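Local coordinates for inactive glucansucrase (Lactobacillus reuteri, PDB 5JBD), which belongs to glycosyl hydrolase family 70, an enzyme family built round a TIM barrel, and carries a bound calcium ion in this inactive form of a glucansucrase, at residues G207-A212 with Q759-V764; I785-T790 with I851-K856; V371-D376 with G499-T504; T377-A382 with S455-V460; D289-D294 with T818-T823. One frame throughout, in Å; residues are numbered along the deposited sequence.

In the fold
From the N terminus, 207-212 opens the longest loop, which interaction 1 closes on strand 758-767. Within it, 289-294 starts a second long loop that runs on to 818-823, so interaction 5 crosses interaction 1. Interaction 3 is nested inside both, pairing 371-376 with 499-504, and interaction 4 is nested in turn inside interaction 3; the two touch and join the barrel to an antiparallel sheet. Interaction 2 opens after interaction 1 has closed and crosses interaction 5. Interactions 1 and 2 meet on neighbouring strands of a six-stranded antiparallel sheet, with centres about 57 and 58 Å from that of interaction 3, across the molecule's centre.

Interaction 1. Residues G207-A212 with Q759-V764; sequences GNTSYA and QEAVTV
Thr209 and Val762 bring the two backbones nearest, CA to CA at 5.9 Å, where a loop rests against a strand. Residues 759-764 run extended, while 207-212 turns into a short 3-10 segment at 210-212, closed by the bond from Ala212 N to Thr209 O (2.8 Å). Just before it, Asn208 OD1 accepts from Ser210 N, an Asx turn that shapes the bend, and also from Ser210 OG.

Hydroxyl groups carry the polar contact. Thr209 OG1 sits between its own backbone N and carbonyl carbon, and meets Thr763 OG1 at 2.8 Å; either could be the donor, and Thr763 OG1 is also bonded to Asn199 ND2. The other branch, Thr209 CG2, lies 3.3 Å from Ala761 O. The same carbonyl oxygen accepts a short bond from Tyr211 OH (2.6 Å), the hydroxyl standing at a C=O...O angle of 126° and tilted from the carbonyl plane. With chi1 at 49°, Tyr211 CG stands between its own backbone N and carbonyl carbon; Thr209 C lies over the ring centre, 3.9 Å above its plane. Glu760 runs antiparallel to the tyrosine side chain, its carboxylate turned 26° from the ring plane, with OE2 at the ring edge 3.4 Å from Tyr211 CD1. The other oxygen of Glu760, OE1, is taken by Thr790 and by Ala838 N. Ala212 CB adds an apolar touch on Val762 CG1.

Strand 758-767 lies between strands 193-197 and 784-791 in the antiparallel sheet, and 207-212 belongs to the long connection from 193-197 to 242-244.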
# COMPACT_ATOMS: atom_id res chain seq x y z
N GLY A 207 -2.62 34.06 -9.08
CA GLY A 207 -1.40 33.40 -9.52
C GLY A 207 -1.62 32.56 -10.77
O GLY A 207 -2.64 32.67 -11.44
N ASN A 208 -0.65 31.71 -11.06
CA ASN A 208 -0.61 30.95 -12.30
C ASN A 208 0.36 29.80 -12.11
O ASN A 208 1.54 30.02 -11.80
CB ASN A 208 -0.14 31.85 -13.44
CG ASN A 208 -0.13 31.15 -14.79
OD1 ASN A 208 0.56 30.15 -14.98
ND2 ASN A 208 -0.86 31.70 -15.75
N THR A 209 -0.13 28.57 -12.30
CA THR A 209 0.71 27.37 -12.24
C THR A 209 0.48 26.53 -13.50
O THR A 209 0.33 25.31 -13.41
CB THR A 209 0.40 26.53 -10.98
OG1 THR A 209 -0.99 26.23 -10.95
CG2 THR A 209 0.79 27.30 -9.72
N SER A 210 0.47 27.19 -14.66
CA SER A 210 -0.02 26.57 -15.90
C SER A 210 0.83 25.39 -16.39
O SER A 210 0.31 24.51 -17.08
CB SER A 210 -0.20 27.60 -17.02
OG SER A 210 1.03 28.23 -17.36
N TYR A 211 2.11 25.38 -16.03
CA TYR A 211 3.00 24.22 -16.24
C TYR A 211 2.44 22.92 -15.59
O TYR A 211 2.77 21.82 -16.03
CB TYR A 211 4.43 24.51 -15.73
CG TYR A 211 4.42 25.07 -14.32
CD1 TYR A 211 4.28 24.24 -13.22
CD2 TYR A 211 4.46 26.46 -14.10
CE1 TYR A 211 4.19 24.75 -11.94
CE2 TYR A 211 4.36 26.98 -12.82
CZ TYR A 211 4.23 26.11 -11.74
OH TYR A 211 4.14 26.58 -10.45
N ALA A 212 1.62 23.05 -14.55
CA ALA A 212 0.97 21.88 -13.88
C ALA A 212 -0.47 21.59 -14.34
O ALA A 212 -1.14 20.72 -13.77
CB ALA A 212 1.02 22.06 -12.36
N GLN A 759 10.09 20.38 -4.66
CA GLN A 759 8.86 21.14 -4.48
C GLN A 759 8.45 21.85 -5.77
O GLN A 759 9.30 22.23 -6.60
CB GLN A 759 8.99 22.18 -3.37
CG GLN A 759 8.88 21.60 -1.98
CD GLN A 759 9.10 22.63 -0.90
OE1 GLN A 759 10.24 23.05 -0.65
NE2 GLN A 759 8.03 23.06 -0.25
N GLU A 760 7.14 22.04 -5.89
CA GLU A 760 6.54 22.68 -7.05
C GLU A 760 5.36 23.53 -6.57
O GLU A 760 4.64 23.12 -5.67
CB GLU A 760 6.06 21.60 -8.03
CG GLU A 760 5.64 22.11 -9.40
CD GLU A 760 5.16 21.02 -10.34
OE1 GLU A 760 5.15 19.81 -9.97
OE2 GLU A 760 4.78 21.37 -11.48
N ALA A 761 5.19 24.71 -7.16
CA ALA A 761 4.01 25.51 -6.87
C ALA A 761 2.84 24.92 -7.65
O ALA A 761 2.84 24.91 -8.89
CB ALA A 761 4.22 26.98 -7.23
N VAL A 762 1.87 24.41 -6.92
CA VAL A 762 0.63 23.87 -7.51
C VAL A 762 -0.56 24.63 -6.95
O VAL A 762 -0.48 25.15 -5.84
CB VAL A 762 0.46 22.36 -7.24
CG1 VAL A 762 1.42 21.56 -8.10
CG2 VAL A 762 0.67 22.01 -5.77
N THR A 763 -1.64 24.71 -7.72
CA THR A 763 -2.87 25.31 -7.25
C THR A 763 -3.78 24.19 -6.74
O THR A 763 -4.04 23.22 -7.47
CB THR A 763 -3.54 26.13 -8.35
OG1 THR A 763 -2.62 27.12 -8.83
CG2 THR A 763 -4.79 26.82 -7.83
N VAL A 764 -4.24 24.30 -5.48
CA VAL A 764 -4.96 23.20 -4.82
C VAL A 764 -6.27 23.56 -4.12
O VAL A 764 -6.54 24.72 -3.82
CB VAL A 764 -4.06 22.48 -3.78
CG1 VAL A 764 -2.71 22.11 -4.39
CG2 VAL A 764 -3.88 23.31 -2.51

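Interaction 2. Residues I785-T790 with I851-K856; sequences IYFAYT and IGLAVK
Phe787 drives its ring against Leu853 and Ala854. From CB, which points toward 851-856, the chain turns with CG anti to the carbonyl carbon (chi1 -59°). CD2 meets Leu853 CB at 3.8 Å, the two side chains crossing obliquely. One atom further, CE2 lies 3.5 Å from Ala854 CA, and at the tip CZ reaches Ala854 CB at 3.7 Å. Ile49 and Ala761 also pack on this side chain.

Phe787 is the centre of an inverse gamma turn, closed by a weak bond from Ala788 N to Tyr786 O. This kink falls in strand 784-791, which is an outermost strand of the six-stranded antiparallel sheet; 851-856 is an irregular loop after strand 841-845, another strand of that sheet.

No direct hydrogen bond joins the segments. Instead one water links three backbone groups: it donates to Ile785 O (2.9 Å), donates more weakly to Ile851 O, and accepts from Ala854 N at 3.0 Å. Apart from the water, the Ile851 side chain crosses Tyr786 at about a right angle and puts CD1 3.5 Å from Tyr786 CD1. The far end of that tyrosine is held elsewhere, its OH bonded to Glu172 and to Gln847 N.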
# COMPACT_ATOMS: atom_id res chain seq x y z
N ILE A 785 -2.30 28.47 -3.96
CA ILE A 785 -0.96 28.01 -4.30
C ILE A 785 -0.33 27.35 -3.07
O ILE A 785 -0.31 27.94 -2.00
CB ILE A 785 -0.09 29.15 -4.90
CG1 ILE A 785 -0.72 29.60 -6.23
CG2 ILE A 785 1.34 28.66 -5.10
CD1 ILE A 785 0.06 30.59 -7.04
N TYR A 786 0.22 26.15 -3.28
CA TYR A 786 0.72 25.26 -2.24
C TYR A 786 2.03 24.65 -2.76
O TYR A 786 2.11 24.25 -3.93
CB TYR A 786 -0.33 24.15 -2.04
CG TYR A 786 -0.07 23.09 -0.97
CD1 TYR A 786 0.03 23.43 0.38
CD2 TYR A 786 -0.02 21.73 -1.29
CE1 TYR A 786 0.23 22.46 1.36
CE2 TYR A 786 0.17 20.74 -0.32
CZ TYR A 786 0.29 21.10 1.01
OH TYR A 786 0.48 20.14 1.99
N PHE A 787 3.04 24.59 -1.90
CA PHE A 787 4.37 24.14 -2.32
C PHE A 787 4.59 22.65 -2.05
O PHE A 787 5.46 22.25 -1.28
CB PHE A 787 5.46 25.00 -1.67
CG PHE A 787 5.36 26.47 -1.98
CD1 PHE A 787 5.17 26.92 -3.29
CD2 PHE A 787 5.50 27.41 -0.97
CE1 PHE A 787 5.10 28.28 -3.58
CE2 PHE A 787 5.44 28.77 -1.26
CZ PHE A 787 5.24 29.21 -2.56
N ALA A 788 3.79 21.82 -2.73
CA ALA A 788 3.83 20.37 -2.52
C ALA A 788 5.12 19.80 -3.05
O ALA A 788 5.66 20.31 -4.05
CB ALA A 788 2.65 19.70 -3.23
N TYR A 789 5.61 18.77 -2.38
CA TYR A 789 6.67 17.92 -2.94
C TYR A 789 6.02 17.03 -4.01
O TYR A 789 5.15 16.23 -3.70
CB TYR A 789 7.32 17.08 -1.84
CG TYR A 789 8.18 17.92 -0.93
CD1 TYR A 789 7.63 18.59 0.16
CD2 TYR A 789 9.54 18.09 -1.18
CE1 TYR A 789 8.42 19.39 0.98
CE2 TYR A 789 10.34 18.88 -0.36
CZ TYR A 789 9.77 19.53 0.72
OH TYR A 789 10.55 20.31 1.53
N THR A 790 6.41 17.25 -5.27
CA THR A 790 5.82 16.56 -6.42
C THR A 790 6.82 15.99 -7.45
O THR A 790 6.42 15.22 -8.33
CB THR A 790 4.97 17.53 -7.25
OG1 THR A 790 5.84 18.52 -7.79
CG2 THR A 790 3.90 18.20 -6.41
N ILE A 851 -0.58 25.82 4.46
CA ILE A 851 -1.26 26.37 3.29
C ILE A 851 -0.90 27.84 3.03
O ILE A 851 -1.20 28.35 1.96
CB ILE A 851 -2.80 26.16 3.41
CG1 ILE A 851 -3.50 26.16 2.04
CG2 ILE A 851 -3.46 27.21 4.30
CD1 ILE A 851 -2.97 25.17 1.04
N GLY A 852 -0.28 28.49 4.02
CA GLY A 852 0.09 29.92 3.94
C GLY A 852 1.56 30.22 3.75
O GLY A 852 1.99 31.34 4.03
N LEU A 853 2.35 29.24 3.27
CA LEU A 853 3.77 29.46 3.00
C LEU A 853 3.99 30.47 1.88
O LEU A 853 4.93 31.27 1.95
CB LEU A 853 4.50 28.15 2.65
CG LEU A 853 4.70 27.11 3.75
CD1 LEU A 853 5.43 25.88 3.22
CD2 LEU A 853 5.46 27.68 4.93
N ALA A 854 3.13 30.43 0.86
CA ALA A 854 3.24 31.31 -0.31
C ALA A 854 3.08 32.78 0.06
O ALA A 854 2.06 33.16 0.64
CB ALA A 854 2.22 30.91 -1.36
N VAL A 855 4.08 33.59 -0.28
CA VAL A 855 4.11 34.99 0.12
C VAL A 855 3.13 35.81 -0.73
O VAL A 855 3.20 35.79 -1.96
CB VAL A 855 5.53 35.60 0.01
CG1 VAL A 855 5.52 37.10 0.32
CG2 VAL A 855 6.49 34.88 0.95
N LYS A 856 2.23 36.50 -0.05
CA LYS A 856 1.36 37.49 -0.65
C LYS A 856 1.76 38.84 -0.11
O LYS A 856 2.14 38.96 1.06
CB LYS A 856 -0.10 37.20 -0.30
CG LYS A 856 -0.61 35.89 -0.89
CD LYS A 856 -2.07 35.62 -0.56
CE LYS A 856 -2.56 34.40 -1.33
NZ LYS A 856 -3.93 33.94 -0.97
O HOH W 1 1.20 28.15 0.42

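Interaction 3. Residues V371-D376 with G499-T504; sequences VNRQND and GGQTMT
Arg373 and Gln501 make the buried half of this contact. Arg373 runs extended from CG to NE, and its CD passes 3.2 Å from Gln501 OE1, which lies at the edge of the guanidinium, in its plane; the guanidinium and amide planes stand 50° apart. OE1 takes its hydrogen from Lys457 N, while Arg373 NE donates to Lys457 O, so both side chains reach the same backbone. Met503 closes the inner side with SD 3.7 Å from Arg373 CB. Next along the strands, Asp376 and Gln501 form a hydrogen-bonded antiparallel pair: Asp376 N to Gln501 O at 2.7 Å, Gln501 N to Asp376 O at 3.0 Å.

The outer side is looser. Asn375 and Thr502, a non-hydrogen-bonded pair, lie side by side pointing the same way, and Thr502 OG1 donates to Asn375 OD1 (2.7 Å); the threonine hydroxyl is also bonded to Tyr516 OH. Exposed Gln374 is bent at chi2 (83°), which turns CD; its NE2 comes close to Met503 O, but at too poor an angle for a bond. Beyond the regular pairs, Met503 N is shared between Gln374 O, at 3.1 Å, and a weaker bond to Arg373 O.

Short strand 375-376 thus joins the side of 501-505 not taken by 510-515, extending an antiparallel sheet consistent with the C domain of this family.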
# COMPACT_ATOMS: atom_id res chain seq x y z
N VAL A 371 -18.15 -17.20 -4.33
CA VAL A 371 -18.64 -18.53 -4.73
C VAL A 371 -19.49 -19.21 -3.63
O VAL A 371 -19.03 -19.37 -2.48
CB VAL A 371 -17.46 -19.47 -5.06
CG1 VAL A 371 -17.95 -20.74 -5.76
CG2 VAL A 371 -16.41 -18.74 -5.92
N ASN A 372 -20.70 -19.63 -4.00
CA ASN A 372 -21.54 -20.47 -3.13
C ASN A 372 -21.03 -21.89 -3.24
O ASN A 372 -20.90 -22.41 -4.34
CB ASN A 372 -23.01 -20.38 -3.57
CG ASN A 372 -23.92 -21.25 -2.71
OD1 ASN A 372 -23.82 -22.47 -2.72
ND2 ASN A 372 -24.81 -20.62 -1.98
N ARG A 373 -20.71 -22.52 -2.11
CA ARG A 373 -20.07 -23.83 -2.12
C ARG A 373 -20.95 -24.93 -1.48
O ARG A 373 -20.44 -25.94 -1.02
CB ARG A 373 -18.69 -23.76 -1.47
CG ARG A 373 -17.71 -22.90 -2.24
CD ARG A 373 -16.30 -22.88 -1.62
NE ARG A 373 -15.36 -22.17 -2.49
CZ ARG A 373 -15.14 -20.85 -2.47
NH1 ARG A 373 -15.77 -20.05 -1.60
NH2 ARG A 373 -14.29 -20.31 -3.34
N GLN A 374 -22.27 -24.73 -1.47
CA GLN A 374 -23.20 -25.75 -0.99
C GLN A 374 -22.99 -27.05 -1.77
O GLN A 374 -22.84 -28.11 -1.18
CB GLN A 374 -24.65 -25.29 -1.12
CG GLN A 374 -25.65 -26.23 -0.44
CD GLN A 374 -25.78 -25.96 1.03
OE1 GLN A 374 -26.13 -24.85 1.42
NE2 GLN A 374 -25.53 -26.98 1.86
N ASN A 375 -22.99 -26.95 -3.09
CA ASN A 375 -22.80 -28.11 -3.94
C ASN A 375 -22.25 -27.62 -5.29
O ASN A 375 -22.98 -27.46 -6.28
CB ASN A 375 -24.11 -28.89 -4.08
CG ASN A 375 -23.91 -30.32 -4.57
OD1 ASN A 375 -22.94 -30.99 -4.21
ND2 ASN A 375 -24.85 -30.79 -5.37
N ASP A 376 -20.95 -27.37 -5.28
CA ASP A 376 -20.24 -26.75 -6.41
C ASP A 376 -19.67 -27.88 -7.25
O ASP A 376 -18.63 -28.45 -6.90
CB ASP A 376 -19.14 -25.83 -5.86
CG ASP A 376 -18.34 -25.11 -6.94
OD1 ASP A 376 -18.50 -25.40 -8.16
OD2 ASP A 376 -17.50 -24.25 -6.53
N GLY A 499 -11.78 -32.07 -7.55
CA GLY A 499 -13.16 -32.53 -7.75
C GLY A 499 -14.20 -31.58 -7.22
O GLY A 499 -13.89 -30.47 -6.80
N GLY A 500 -15.46 -32.03 -7.28
CA GLY A 500 -16.59 -31.28 -6.77
C GLY A 500 -16.48 -31.00 -5.29
O GLY A 500 -15.69 -31.63 -4.59
N GLN A 501 -17.25 -30.03 -4.82
CA GLN A 501 -17.27 -29.67 -3.41
C GLN A 501 -18.70 -29.59 -2.91
O GLN A 501 -19.56 -29.01 -3.59
CB GLN A 501 -16.61 -28.31 -3.15
CG GLN A 501 -16.60 -27.91 -1.68
CD GLN A 501 -15.82 -26.64 -1.41
OE1 GLN A 501 -15.49 -25.91 -2.34
NE2 GLN A 501 -15.51 -26.38 -0.15
N THR A 502 -18.93 -30.13 -1.72
CA THR A 502 -20.19 -30.01 -1.00
C THR A 502 -19.90 -29.60 0.43
O THR A 502 -19.08 -30.21 1.10
CB THR A 502 -20.97 -31.35 -1.02
OG1 THR A 502 -21.17 -31.78 -2.37
CG2 THR A 502 -22.34 -31.22 -0.32
N MET A 503 -20.56 -28.54 0.88
CA MET A 503 -20.47 -28.09 2.26
C MET A 503 -21.84 -28.25 2.90
O MET A 503 -22.83 -27.70 2.40
CB MET A 503 -20.07 -26.63 2.34
CG MET A 503 -18.68 -26.31 1.82
SD MET A 503 -18.20 -24.59 2.09
CE MET A 503 -17.87 -24.58 3.84
N THR A 504 -21.87 -28.95 4.03
CA THR A 504 -23.12 -29.39 4.66
C THR A 504 -23.06 -29.18 6.17
O THR A 504 -22.10 -29.61 6.80
CB THR A 504 -23.30 -30.88 4.35
OG1 THR A 504 -23.36 -31.08 2.94
CG2 THR A 504 -24.58 -31.42 4.96

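Interaction 4. Residues T377-A382 with S455-V460; sequences TTENEA and SNKDTV
Lys457 NZ is gripped from both segments: it donates to Thr378 O at 2.7 Å and forms a salt bridge with Asp458 OD2 at 3.0 Å. The lysine chain is extended until the last torsion, where chi4 of -59° bends NZ back toward Asp458, whose OD2 is met from above the carboxylate plane. NZ approaches Thr378 O at a C=O...N angle of 158°, tilted 21° from the carbonyl plane. Glu379 crosses the lysine at about a right angle, its CG 3.8 Å from NZ, but its own carboxylate goes elsewhere: OE1 accepts from Ala645 N. Asp376 OD1 makes a long, weak ion pair with NZ; Asp376 OD2 lies close to Asp458 OD2, and the lysine may ease the repulsion, or one acid may be protonated.

Asp458 also meets the other segment by contact and through water. Ala382 CB packs against the carboxylate, 3.6 Å from Asp458 CG. A water 2.9 Å from Asp458 OD1 accepts from Glu381 N, and OD1 is bonded to Ser643 OG as well. Another water donates to Thr378 OG1 at 2.8 Å and has Asp458 OD2 within reach at 3.3 Å, a bond that is not settled; the same hydroxyl donates to Glu381 OE1 at 2.7 Å, tying the loop to itself.

The loops lead into strands 385-388 and 460-464, neighbours in the parallel sheet. Helix 645-648, on which Lys457 also packs, comes just before strand 652-654, the next one along. This is the N-terminal end of the TIM barrel strands; here Lys457 and Asp458 join the loops entering two neighbouring strands.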
# COMPACT_ATOMS: atom_id res chain seq x y z
N THR A 377 -20.36 -28.19 -8.36
CA THR A 377 -20.07 -29.38 -9.17
C THR A 377 -19.91 -29.10 -10.67
O THR A 377 -20.05 -30.00 -11.49
CB THR A 377 -21.16 -30.46 -8.98
OG1 THR A 377 -22.41 -29.97 -9.49
CG2 THR A 377 -21.31 -30.84 -7.52
N THR A 378 -19.62 -27.84 -11.01
CA THR A 378 -19.40 -27.40 -12.37
C THR A 378 -18.05 -26.68 -12.43
O THR A 378 -17.45 -26.39 -11.39
CB THR A 378 -20.50 -26.42 -12.82
OG1 THR A 378 -20.60 -25.35 -11.87
CG2 THR A 378 -21.86 -27.14 -12.95
N GLU A 379 -17.59 -26.40 -13.64
CA GLU A 379 -16.35 -25.64 -13.87
C GLU A 379 -16.56 -24.54 -14.89
O GLU A 379 -17.55 -24.55 -15.63
CB GLU A 379 -15.22 -26.59 -14.28
CG GLU A 379 -14.63 -27.36 -13.09
CD GLU A 379 -13.66 -28.44 -13.52
OE1 GLU A 379 -12.60 -28.12 -14.13
OE2 GLU A 379 -13.96 -29.61 -13.22
N ASN A 380 -15.66 -23.56 -14.89
CA ASN A 380 -15.73 -22.38 -15.74
C ASN A 380 -16.95 -21.49 -15.54
O ASN A 380 -17.30 -20.73 -16.44
CB ASN A 380 -15.59 -22.79 -17.20
CG ASN A 380 -14.39 -23.68 -17.41
OD1 ASN A 380 -13.26 -23.22 -17.28
ND2 ASN A 380 -14.62 -24.96 -17.67
N GLU A 381 -17.56 -21.58 -14.37
CA GLU A 381 -18.75 -20.78 -14.02
C GLU A 381 -18.47 -19.72 -12.96
O GLU A 381 -19.04 -18.63 -13.01
CB GLU A 381 -19.90 -21.68 -13.55
CG GLU A 381 -20.39 -22.62 -14.64
CD GLU A 381 -21.69 -23.35 -14.30
OE1 GLU A 381 -22.06 -23.48 -13.10
OE2 GLU A 381 -22.32 -23.80 -15.27
N ALA A 382 -17.64 -20.05 -11.99
CA ALA A 382 -17.35 -19.13 -10.89
C ALA A 382 -16.46 -17.99 -11.38
O ALA A 382 -15.73 -18.15 -12.36
CB ALA A 382 -16.65 -19.87 -9.75
N SER A 455 -9.04 -26.10 1.18
CA SER A 455 -9.89 -27.14 0.61
C SER A 455 -10.97 -26.57 -0.32
O SER A 455 -11.62 -27.33 -1.04
CB SER A 455 -10.53 -27.99 1.72
OG SER A 455 -11.32 -27.21 2.60
N ASN A 456 -11.18 -25.25 -0.31
CA ASN A 456 -12.22 -24.63 -1.15
C ASN A 456 -11.95 -24.79 -2.66
O ASN A 456 -10.83 -24.60 -3.13
CB ASN A 456 -12.37 -23.13 -0.82
CG ASN A 456 -13.36 -22.86 0.31
OD1 ASN A 456 -14.08 -23.74 0.79
ND2 ASN A 456 -13.43 -21.60 0.71
N LYS A 457 -13.02 -25.11 -3.41
CA LYS A 457 -12.99 -25.16 -4.87
C LYS A 457 -13.18 -23.74 -5.43
O LYS A 457 -13.72 -22.86 -4.74
CB LYS A 457 -14.17 -26.04 -5.35
CG LYS A 457 -14.20 -26.38 -6.83
CD LYS A 457 -15.35 -27.34 -7.13
CE LYS A 457 -15.41 -27.74 -8.60
NZ LYS A 457 -15.59 -26.55 -9.47
N ASP A 458 -12.83 -23.55 -6.70
CA ASP A 458 -13.05 -22.29 -7.38
C ASP A 458 -12.39 -21.11 -6.65
O ASP A 458 -13.05 -20.11 -6.32
CB ASP A 458 -14.54 -22.06 -7.67
CG ASP A 458 -15.05 -22.94 -8.81
OD1 ASP A 458 -14.46 -22.91 -9.91
OD2 ASP A 458 -16.03 -23.68 -8.59
N THR A 459 -11.11 -21.28 -6.37
CA THR A 459 -10.26 -20.20 -5.88
C THR A 459 -8.78 -20.52 -6.01
O THR A 459 -8.39 -21.69 -6.05
CB THR A 459 -10.58 -19.85 -4.38
OG1 THR A 459 -9.96 -18.60 -4.04
CG2 THR A 459 -10.10 -20.92 -3.44
N VAL A 460 -7.95 -19.48 -6.08
CA VAL A 460 -6.52 -19.61 -5.84
C VAL A 460 -6.26 -19.09 -4.43
O VAL A 460 -6.29 -17.88 -4.20
CB VAL A 460 -5.67 -18.84 -6.88
CG1 VAL A 460 -4.18 -19.03 -6.60
CG2 VAL A 460 -6.02 -19.30 -8.30
O HOH W 2 -18.73 -23.84 -10.46
O HOH W 3 -16.59 -22.83 -11.85

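Interaction 5. Residues D289-D294 with T818-T823; sequences DADVLD and TKAIST
Ser822 OG sits between two carboxylates, 2.6 Å from Asp289 OD2 and 2.5 Å from Asp291 OD2, the second distance unusually short and doubtful in detail. It has one proton to give, and the geometry does not settle which acid receives it. The serine is fixed from its backbone too: Ser822 N donates at 3.0 Å, nearly straight at 164°, on the syn lone pair of Asp291 OD1. Both oxygens of Asp291 have further donors, Gln226 NE2 on OD1 and Gln252 NE2 on OD2. Asp289 OD1 is met on its anti side by Asp291 N (3.0 Å), a capping bond where the chain turns into helix 291-304. Ala820 CB lies 3.4 Å from Asp291 OD2.

One turn along the helix, Asp294 is reached through water. This water donates to Asp294 OD2 (2.8 Å) and accepts from Ile821 N (3.1 Å), while Ile821 CD1 rests near the same oxygen. Asp294 OD2 also accepts from Gln226 NE2, and OD1 makes a salt bridge with Lys334.

The side chain of Asp289 is about 8 Å from the calcium ion, which Asn287 helps to bind. Two carboxylates share a single hydroxyl proton here and would repel each other if both were charged; the start of the helix and the amide donors may ease that, or one acid may carry a proton.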
# COMPACT_ATOMS: atom_id res chain seq x y z
N ASP A 289 -7.64 4.53 -12.34
CA ASP A 289 -8.39 4.48 -13.60
C ASP A 289 -8.32 3.05 -14.15
O ASP A 289 -7.24 2.51 -14.38
CB ASP A 289 -7.85 5.50 -14.60
CG ASP A 289 -8.75 5.69 -15.82
OD1 ASP A 289 -9.26 4.69 -16.37
OD2 ASP A 289 -8.93 6.84 -16.26
N ALA A 290 -9.49 2.41 -14.30
CA ALA A 290 -9.55 1.00 -14.71
C ALA A 290 -9.00 0.72 -16.11
O ALA A 290 -8.74 -0.45 -16.42
CB ALA A 290 -10.97 0.44 -14.58
N ASP A 291 -8.81 1.76 -16.93
CA ASP A 291 -8.10 1.62 -18.20
C ASP A 291 -6.79 0.85 -18.05
O ASP A 291 -6.43 0.07 -18.94
CB ASP A 291 -7.71 2.98 -18.80
CG ASP A 291 -8.89 3.82 -19.20
OD1 ASP A 291 -10.05 3.34 -19.26
OD2 ASP A 291 -8.65 5.02 -19.48
N VAL A 292 -6.08 1.07 -16.94
CA VAL A 292 -4.75 0.46 -16.77
C VAL A 292 -4.83 -1.05 -16.55
O VAL A 292 -3.89 -1.77 -16.87
CB VAL A 292 -3.90 1.13 -15.67
CG1 VAL A 292 -3.78 2.63 -15.92
CG2 VAL A 292 -4.43 0.84 -14.27
N LEU A 293 -5.97 -1.54 -16.06
CA LEU A 293 -6.19 -2.99 -15.96
C LEU A 293 -6.45 -3.60 -17.34
O LEU A 293 -5.92 -4.66 -17.64
CB LEU A 293 -7.33 -3.29 -14.99
CG LEU A 293 -7.25 -2.65 -13.59
CD1 LEU A 293 -8.53 -2.93 -12.82
CD2 LEU A 293 -6.05 -3.17 -12.82
N ASP A 294 -7.23 -2.92 -18.18
CA ASP A 294 -7.41 -3.33 -19.58
C ASP A 294 -6.06 -3.39 -20.30
O ASP A 294 -5.76 -4.35 -21.00
CB ASP A 294 -8.31 -2.34 -20.33
CG ASP A 294 -9.77 -2.42 -19.93
OD1 ASP A 294 -10.23 -3.47 -19.43
OD2 ASP A 294 -10.49 -1.43 -20.14
N THR A 818 -5.39 1.27 -29.62
CA THR A 818 -6.61 0.91 -28.90
C THR A 818 -7.05 2.06 -28.02
O THR A 818 -6.30 2.50 -27.15
CB THR A 818 -6.36 -0.32 -28.03
OG1 THR A 818 -5.99 -1.40 -28.89
CG2 THR A 818 -7.61 -0.70 -27.20
N LYS A 819 -8.27 2.54 -28.24
CA LYS A 819 -8.78 3.69 -27.50
C LYS A 819 -9.25 3.25 -26.12
O LYS A 819 -10.10 2.38 -26.00
CB LYS A 819 -9.91 4.37 -28.26
CG LYS A 819 -9.44 5.00 -29.56
CD LYS A 819 -10.57 5.70 -30.28
CE LYS A 819 -10.06 6.60 -31.41
NZ LYS A 819 -10.06 5.88 -32.71
N ALA A 820 -8.68 3.85 -25.08
CA ALA A 820 -9.08 3.58 -23.69
C ALA A 820 -10.53 4.02 -23.41
O ALA A 820 -11.02 4.99 -23.99
CB ALA A 820 -8.13 4.28 -22.73
N ILE A 821 -11.20 3.30 -22.53
CA ILE A 821 -12.62 3.56 -22.20
C ILE A 821 -12.79 4.93 -21.55
O ILE A 821 -13.61 5.71 -21.98
CB ILE A 821 -13.21 2.46 -21.27
CG1 ILE A 821 -13.24 1.11 -22.02
CG2 ILE A 821 -14.62 2.83 -20.79
CD1 ILE A 821 -13.82 -0.11 -21.30
N SER A 822 -12.03 5.22 -20.50
CA SER A 822 -12.26 6.43 -19.72
C SER A 822 -12.02 7.70 -20.53
O SER A 822 -12.77 8.66 -20.38
CB SER A 822 -11.45 6.44 -18.42
OG SER A 822 -10.10 6.83 -18.61
N THR A 823 -11.02 7.68 -21.42
CA THR A 823 -10.62 8.89 -22.21
C THR A 823 -11.07 8.92 -23.66
O THR A 823 -11.16 10.00 -24.24
CB THR A 823 -9.10 9.02 -22.26
OG1 THR A 823 -8.53 7.84 -22.84
CG2 THR A 823 -8.55 9.24 -20.87
O HOH W 4 -9.58 0.85 -21.58